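Local coordinates for protein oxidized polyvinyl alcohol hydrolase (Pseudomonas sp. VM15C, PDB 3WWC) that hydrolyses beta-diketones such as 4,6-nonanedione, and cleaves oxidized polyvinyl alcohol in the second step of polyvinyl alcohol degradation, at residues A[216-220]-A[271-277]; A[180-184]-A[199-205]; A[226-230]-A[284-288]. The protein carries 1 engineered substitution. The contacts are given in a common frame with arbitrary orientation. Numbering follows the deposited sequence.

Interaction 1. Residues A[216-220]-A[271-277]; sequences FDDAR and LCADYRP. With BUA (butanoic acid), chain C; BUA (butanoic acid), chain D.
Residues 216-220 form one helical turn, closed by R220 N to F216 O at 3.0 Å, while 271-274 form a strand interrupted at C272 (phi/psi -127/-6°) by a classic beta bulge, C272 and A273 both facing W260; the chain then passes into helix 275-288. The axes of helix 216-220 and strand 271-274 run nearly parallel, at 24° and 8.9 Å apart, with F216 CA 6.3 Å from C272 CA and R220 CA 6.1 Å from P277 CA. F216, chi1 t, lays one ring face over the C272 carbonyl carbon; its CE1 reaches D274 N at 3.4 Å and its CZ meets L271 CD2 at 3.7 Å. R220, chi1 to chi3 all t, extends to a salt bridge with D274: NE and NH2 both donate to OD2, at 2.8 and 2.9 Å. D274, chi1 t, is also the N-cap, its OD1 accepting from R276 N at 3.0 Å. Y275 OH donates a very short 2.4 Å hydrogen bond to O2 of butanoic acid C, and C272 SG lies 3.9 Å from C3 of butanoic acid D. The C262-C272 disulfide joins the strands of hairpin 259-263/269-274, and helix 216-225 packs beside it through F216 and R220.

Interaction 2. Residues A[180-184]-A[199-205]; sequences GTMTN and PISGEWY
Close backbone approach dominates here: helical residues 180-184, with N184 N bonded to G180 O at 3.1 Å, lie against the end of a strand, 199-200, and the loop that follows. G180 CA and G202 CA are only 4.0 Å apart, and T181 N is 3.5 Å from G202 CA. A beta carbon on either glycine would clash with the opposing backbone. S201 turns the chain with phi/psi of 50/51°, after which 202-203 are extended. Two hydrogen bonds join the segments: E203 N donates to T181 OG1 (chi1 m) at 2.8 Å, and N184 ND2 (chi1 m) donates to E203 O at 3.0 Å. In the beta-alpha-beta unit of strand 170-176, helix 178-189 and strand 196-200, part of an alpha/beta-hydrolase-type core, the helix following A177, the engineered residue at the probable nucleophile position, here meets the next parallel strand, 196-200. Within the loop, E203 OE2 accepts from W204 N at 2.8 Å and Y205 N at 2.9 Å. A water lies 2.7 Å from T181 OG1 and donates to Y205 OH at 3.2 Å; that hydroxyl also bonds E131. Among van der Waals contacts, P199 CB is 3.4 Å from N184 OD1, and N184 ND2 meets the W204 ring edge, 3.7 Å from CE3.

Interaction 3. Residues A[226-230]-A[284-288]; sequences APTKI and NFFSA
A polar side chain that satisfies the carbonyls of a turn can tie an irregular loop to a helix, and N284 does so here. It extends from helical residues 284-288, where A288 N bonds N284 O at 3.2 Å, toward residues 226-230, which make a type I beta turn from A226 to K229 with K229 N to A226 O at 3.3 Å. N284, with chi1 m, points its amide at the turn: ND2 donates to P227 O at 2.8 Å and to K229 O at 2.9 Å, so one amide nitrogen bridges two main-chain oxygens, with T228 between them. Its OD1 is taken up by Q280, one helical turn earlier. I230, just beyond the turn, adds an apolar component. I230 CA lies 5.4 Å from F285 CA, the nearest CA pair across the contact, and the chi1 m, chi2 t side chain extends along the helix: I230 CG2 is 4.0 Å from F285 CD1, at the edge of the aromatic ring, and I230 CD1 is 3.7 Å from A288 CB. F285 itself contributes less area and contacts L188 and L240. K229, whose CA-to-CB bond points away, forms a salt bridge with D209. The contact fastens the loop after helix 216-225 to the later part of helix 275-288, where F285 and F286 touch helix 178-189 and F286 and S287 touch strand 292-298.

Overall arrangement
Interactions 1 and 3 share helix 275-288, and interaction 2 packs against it; the centres of 1 and 3 are about 17 Å apart and they do not touch. Interaction 2, with its centre about 13 and 15 Å from those of 1 and 3, touches both: Y275 CD2 lies 3.1 Å from S201 O, and W204 CZ2 lies 3.9 Å from F285 CB. Along the chain, interaction 2 closes first, after which the segments of 1 and 3 alternate. Interaction 2 is buried near the centre of the chain, where strand 196-200 of the central sheet ends; interaction 1 joins helix 216-225 to hairpin 259-263/269-274, and interaction 3 joins the loop after that helix to helix 275-288. Interactions 1 and 2 both contribute residues to the butanoic acid pockets.

Interaction 1. Residues A[216-220]-A[271-277]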
# COMPACT_ATOMS: atom_id res chain seq x y z
N PHE A 216 13.42 -15.68 -3.21
CA PHE A 216 12.28 -15.44 -4.10
C PHE A 216 11.72 -16.82 -4.54
O PHE A 216 10.50 -17.06 -4.46
CB PHE A 216 12.77 -14.66 -5.33
CG PHE A 216 11.83 -14.76 -6.51
CD1 PHE A 216 10.54 -14.24 -6.42
CD2 PHE A 216 12.21 -15.44 -7.65
CE1 PHE A 216 9.61 -14.40 -7.45
CE2 PHE A 216 11.31 -15.63 -8.70
CZ PHE A 216 9.99 -15.12 -8.61
N ASP A 217 12.58 -17.74 -4.99
CA ASP A 217 12.08 -19.05 -5.45
C ASP A 217 11.39 -19.87 -4.35
O ASP A 217 10.35 -20.49 -4.56
CB ASP A 217 13.22 -19.92 -6.02
CG ASP A 217 13.69 -19.48 -7.40
OD1 ASP A 217 12.93 -18.85 -8.17
OD2 ASP A 217 14.85 -19.80 -7.76
N ASP A 218 12.00 -19.89 -3.16
CA ASP A 218 11.43 -20.66 -2.10
C ASP A 218 10.13 -20.06 -1.58
O ASP A 218 9.23 -20.79 -1.22
CB ASP A 218 12.42 -20.87 -0.93
CG ASP A 218 13.50 -21.92 -1.26
OD1 ASP A 218 13.39 -22.59 -2.33
OD2 ASP A 218 14.44 -22.06 -0.43
N ALA A 219 10.03 -18.73 -1.60
CA ALA A 219 8.81 -18.08 -1.11
C ALA A 219 7.69 -18.36 -2.10
O ALA A 219 6.55 -18.56 -1.70
CB ALA A 219 9.05 -16.52 -0.97
N ARG A 220 8.02 -18.37 -3.38
CA ARG A 220 7.03 -18.61 -4.44
C ARG A 220 6.54 -20.04 -4.28
O ARG A 220 5.35 -20.32 -4.30
CB ARG A 220 7.74 -18.42 -5.77
CG ARG A 220 6.87 -18.32 -7.00
CD ARG A 220 7.77 -18.40 -8.23
NE ARG A 220 7.18 -17.69 -9.35
CZ ARG A 220 7.76 -17.59 -10.54
NH1 ARG A 220 8.97 -18.17 -10.73
NH2 ARG A 220 7.15 -16.91 -11.51
N LEU A 271 14.25 -11.99 -12.99
CA LEU A 271 13.00 -12.06 -12.22
C LEU A 271 13.22 -12.01 -10.70
O LEU A 271 13.91 -12.85 -10.16
CB LEU A 271 12.25 -13.34 -12.60
CG LEU A 271 10.89 -13.56 -11.89
CD1 LEU A 271 9.90 -12.45 -12.31
CD2 LEU A 271 10.32 -14.94 -12.26
N CYS A 272 12.63 -11.04 -9.99
CA CYS A 272 12.85 -10.98 -8.53
C CYS A 272 11.56 -10.92 -7.73
O CYS A 272 11.60 -10.94 -6.50
CB CYS A 272 13.71 -9.77 -8.14
SG CYS A 272 13.08 -8.17 -8.70
N ALA A 273 10.43 -10.81 -8.43
CA ALA A 273 9.16 -10.79 -7.70
C ALA A 273 8.02 -11.29 -8.57
O ALA A 273 7.96 -10.98 -9.76
CB ALA A 273 8.86 -9.39 -7.23
N ASP A 274 7.15 -12.08 -7.95
CA ASP A 274 5.98 -12.62 -8.61
C ASP A 274 4.84 -12.23 -7.67
O ASP A 274 4.82 -12.65 -6.52
CB ASP A 274 6.10 -14.14 -8.71
CG ASP A 274 4.88 -14.79 -9.35
OD1 ASP A 274 3.81 -14.13 -9.43
OD2 ASP A 274 4.99 -15.97 -9.80
N TYR A 275 3.88 -11.45 -8.18
CA TYR A 275 2.84 -10.97 -7.25
C TYR A 275 1.63 -11.87 -7.09
O TYR A 275 0.71 -11.58 -6.32
CB TYR A 275 2.48 -9.51 -7.62
CG TYR A 275 3.72 -8.65 -7.53
CD1 TYR A 275 4.57 -8.50 -8.64
CD2 TYR A 275 4.06 -8.02 -6.33
CE1 TYR A 275 5.74 -7.75 -8.55
CE2 TYR A 275 5.24 -7.29 -6.24
CZ TYR A 275 6.05 -7.16 -7.34
OH TYR A 275 7.21 -6.45 -7.26
N ARG A 276 1.64 -13.02 -7.74
CA ARG A 276 0.56 -13.97 -7.51
C ARG A 276 0.65 -14.49 -6.04
O ARG A 276 -0.32 -14.43 -5.29
CB ARG A 276 0.69 -15.13 -8.55
CG ARG A 276 -0.37 -16.24 -8.32
CD ARG A 276 0.05 -17.56 -9.05
NE ARG A 276 0.30 -17.30 -10.46
CZ ARG A 276 -0.61 -17.39 -11.42
NH1 ARG A 276 -1.85 -17.79 -11.13
NH2 ARG A 276 -0.32 -17.01 -12.64
N PRO A 277 1.82 -15.03 -5.61
CA PRO A 277 1.83 -15.48 -4.22
C PRO A 277 1.64 -14.39 -3.16
O PRO A 277 1.09 -14.66 -2.10
CB PRO A 277 3.20 -16.18 -4.07
CG PRO A 277 4.05 -15.57 -5.12
CD PRO A 277 3.07 -15.39 -6.30
C1 BUA C . 10.68 -5.81 -5.06
C2 BUA C . 9.56 -5.32 -5.98
C3 BUA C . 9.34 -3.83 -5.75
C4 BUA C . 8.30 -3.27 -6.72
O1 BUA C . 8.43 -2.07 -7.05
O2 BUA C . 7.36 -4.03 -7.03
C1 BUA D . 10.50 -6.53 -4.61
C2 BUA D . 11.77 -6.96 -3.89
C3 BUA D . 12.78 -7.50 -4.91
C4 BUA D . 14.08 -7.87 -4.19
O1 BUA D . 14.03 -8.01 -2.95
O2 BUA D . 15.10 -8.00 -4.90

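Interaction 2. Residues A[180-184]-A[199-205]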
# COMPACT_ATOMS: atom_id res chain seq x y z
N GLY A 180 2.57 -0.70 -2.97
CA GLY A 180 1.59 -1.68 -2.50
C GLY A 180 2.17 -2.47 -1.32
O GLY A 180 1.43 -2.80 -0.40
N THR A 181 3.47 -2.77 -1.34
CA THR A 181 4.11 -3.46 -0.23
C THR A 181 4.03 -2.55 0.99
O THR A 181 3.74 -3.01 2.10
CB THR A 181 5.57 -3.75 -0.58
OG1 THR A 181 5.61 -4.36 -1.89
CG2 THR A 181 6.20 -4.65 0.48
N MET A 182 4.30 -1.28 0.78
CA MET A 182 4.23 -0.34 1.90
C MET A 182 2.81 -0.25 2.45
O MET A 182 2.64 -0.09 3.69
CB MET A 182 4.74 1.03 1.43
CG MET A 182 4.82 2.10 2.54
SD MET A 182 6.10 1.67 3.76
CE MET A 182 5.12 1.60 5.26
N THR A 183 1.80 -0.36 1.58
CA THR A 183 0.39 -0.33 2.04
C THR A 183 0.19 -1.54 2.96
O THR A 183 -0.40 -1.42 4.04
CB THR A 183 -0.56 -0.42 0.86
OG1 THR A 183 -0.35 0.73 0.03
CG2 THR A 183 -2.01 -0.44 1.34
N ASN A 184 0.61 -2.73 2.54
CA ASN A 184 0.47 -3.90 3.39
C ASN A 184 1.15 -3.67 4.75
O ASN A 184 0.57 -3.98 5.80
CB ASN A 184 1.14 -5.15 2.74
CG ASN A 184 0.28 -5.78 1.67
OD1 ASN A 184 -0.95 -5.72 1.72
ND2 ASN A 184 0.94 -6.43 0.67
N PRO A 199 -3.65 -2.19 -1.55
CA PRO A 199 -2.31 -2.68 -1.95
C PRO A 199 -2.40 -3.32 -3.34
O PRO A 199 -2.97 -4.39 -3.48
CB PRO A 199 -1.95 -3.68 -0.84
CG PRO A 199 -3.36 -4.17 -0.34
CD PRO A 199 -4.24 -2.97 -0.43
N ILE A 200 -1.88 -2.63 -4.36
CA ILE A 200 -1.91 -3.10 -5.73
C ILE A 200 -0.56 -3.71 -6.06
O ILE A 200 0.47 -3.02 -6.04
CB ILE A 200 -2.19 -1.94 -6.70
CG1 ILE A 200 -3.46 -1.18 -6.31
CG2 ILE A 200 -2.29 -2.51 -8.12
CD1 ILE A 200 -3.76 0.04 -7.26
N SER A 201 -0.58 -5.02 -6.32
CA SER A 201 0.64 -5.75 -6.68
C SER A 201 1.78 -5.48 -5.72
O SER A 201 2.89 -5.13 -6.14
CB SER A 201 1.03 -5.39 -8.07
OG SER A 201 -0.02 -5.72 -8.95
N GLY A 202 1.46 -5.63 -4.45
CA GLY A 202 2.48 -5.46 -3.40
C GLY A 202 3.05 -6.80 -3.00
O GLY A 202 2.43 -7.87 -3.17
N GLU A 203 4.25 -6.74 -2.43
CA GLU A 203 4.87 -7.96 -1.92
C GLU A 203 4.38 -8.25 -0.49
O GLU A 203 3.80 -7.38 0.22
CB GLU A 203 6.41 -7.83 -1.88
CG GLU A 203 7.18 -8.59 -3.00
CD GLU A 203 7.17 -10.09 -2.81
OE1 GLU A 203 7.92 -10.74 -3.55
OE2 GLU A 203 6.46 -10.65 -1.93
N TRP A 204 4.63 -9.50 -0.09
CA TRP A 204 4.39 -9.99 1.27
C TRP A 204 5.75 -10.47 1.84
O TRP A 204 5.93 -10.53 3.05
CB TRP A 204 3.43 -11.20 1.26
CG TRP A 204 2.74 -11.44 2.59
CD1 TRP A 204 3.00 -12.46 3.49
CD2 TRP A 204 1.69 -10.65 3.17
NE1 TRP A 204 2.16 -12.35 4.58
CE2 TRP A 204 1.34 -11.24 4.42
CE3 TRP A 204 1.00 -9.48 2.75
CZ2 TRP A 204 0.33 -10.72 5.24
CZ3 TRP A 204 -0.00 -8.96 3.57
CH2 TRP A 204 -0.34 -9.57 4.81
N TYR A 205 6.69 -10.82 0.96
CA TYR A 205 8.03 -11.36 1.33
C TYR A 205 7.83 -12.57 2.24
O TYR A 205 8.32 -12.65 3.38
CB TYR A 205 8.87 -10.33 2.04
CG TYR A 205 9.11 -9.07 1.26
CD1 TYR A 205 9.72 -9.09 0.00
CD2 TYR A 205 8.83 -7.83 1.84
CE1 TYR A 205 10.08 -7.90 -0.64
CE2 TYR A 205 9.18 -6.64 1.21
CZ TYR A 205 9.81 -6.69 -0.01
OH TYR A 205 10.25 -5.51 -0.61
O HOH W 1 8.17 -4.49 -2.86

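Interaction 3. Residues A[226-230]-A[284-288]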
# COMPACT_ATOMS: atom_id res chain seq x y z
N ALA A 226 0.89 -24.35 -0.36
CA ALA A 226 -0.16 -24.16 0.65
C ALA A 226 -0.84 -22.83 0.32
O ALA A 226 -0.73 -21.85 1.06
CB ALA A 226 0.48 -24.09 2.02
N PRO A 227 -1.59 -22.81 -0.76
CA PRO A 227 -2.24 -21.56 -1.17
C PRO A 227 -3.31 -20.97 -0.33
O PRO A 227 -3.62 -19.76 -0.50
CB PRO A 227 -2.72 -21.84 -2.59
CG PRO A 227 -2.90 -23.33 -2.61
CD PRO A 227 -1.87 -23.91 -1.70
N THR A 228 -3.87 -21.74 0.59
CA THR A 228 -4.95 -21.22 1.40
C THR A 228 -4.48 -20.95 2.80
O THR A 228 -5.27 -20.55 3.64
CB THR A 228 -6.16 -22.19 1.51
OG1 THR A 228 -5.76 -23.37 2.23
CG2 THR A 228 -6.70 -22.55 0.13
N LYS A 229 -3.20 -21.13 3.08
CA LYS A 229 -2.87 -20.88 4.46
C LYS A 229 -2.35 -19.46 4.71
O LYS A 229 -2.00 -18.75 3.78
CB LYS A 229 -1.85 -21.88 4.90
CG LYS A 229 -0.59 -21.67 4.31
CD LYS A 229 0.31 -21.37 5.47
CE LYS A 229 1.42 -22.37 5.60
NZ LYS A 229 2.28 -21.82 6.71
N ILE A 230 -2.33 -19.09 5.97
CA ILE A 230 -1.78 -17.80 6.35
C ILE A 230 -0.27 -17.96 6.41
O ILE A 230 0.27 -18.77 7.16
CB ILE A 230 -2.37 -17.32 7.67
CG1 ILE A 230 -3.84 -16.95 7.45
CG2 ILE A 230 -1.64 -16.05 8.15
CD1 ILE A 230 -4.62 -16.78 8.78
N ASN A 284 -5.20 -13.98 2.12
CA ASN A 284 -5.52 -15.03 3.09
C ASN A 284 -5.48 -14.43 4.50
O ASN A 284 -6.36 -14.69 5.34
CB ASN A 284 -4.48 -16.16 3.01
CG ASN A 284 -4.54 -16.92 1.69
OD1 ASN A 284 -5.45 -16.72 0.88
ND2 ASN A 284 -3.59 -17.82 1.49
N PHE A 285 -4.48 -13.60 4.77
CA PHE A 285 -4.39 -13.03 6.10
C PHE A 285 -5.54 -12.11 6.39
O PHE A 285 -6.17 -12.21 7.46
CB PHE A 285 -3.07 -12.27 6.27
CG PHE A 285 -2.96 -11.55 7.58
CD1 PHE A 285 -2.51 -12.21 8.70
CD2 PHE A 285 -3.41 -10.22 7.69
CE1 PHE A 285 -2.52 -11.57 9.93
CE2 PHE A 285 -3.41 -9.58 8.92
CZ PHE A 285 -2.97 -10.25 10.03
N PHE A 286 -5.83 -11.19 5.45
CA PHE A 286 -6.88 -10.22 5.75
C PHE A 286 -8.28 -10.83 5.72
O PHE A 286 -9.14 -10.40 6.47
CB PHE A 286 -6.78 -9.01 4.79
CG PHE A 286 -5.60 -8.15 5.09
CD1 PHE A 286 -5.52 -7.46 6.31
CD2 PHE A 286 -4.57 -7.99 4.14
CE1 PHE A 286 -4.43 -6.61 6.59
CE2 PHE A 286 -3.48 -7.14 4.41
CZ PHE A 286 -3.41 -6.46 5.64
N SER A 287 -8.50 -11.84 4.90
CA SER A 287 -9.79 -12.47 4.89
C SER A 287 -10.07 -13.18 6.18
O SER A 287 -11.22 -13.17 6.63
CB SER A 287 -9.89 -13.47 3.74
OG SER A 287 -9.88 -12.77 2.54
N ALA A 288 -9.04 -13.78 6.78
CA ALA A 288 -9.23 -14.52 8.03
C ALA A 288 -9.57 -13.60 9.20
O ALA A 288 -10.18 -14.01 10.15
CB ALA A 288 -7.99 -15.35 8.37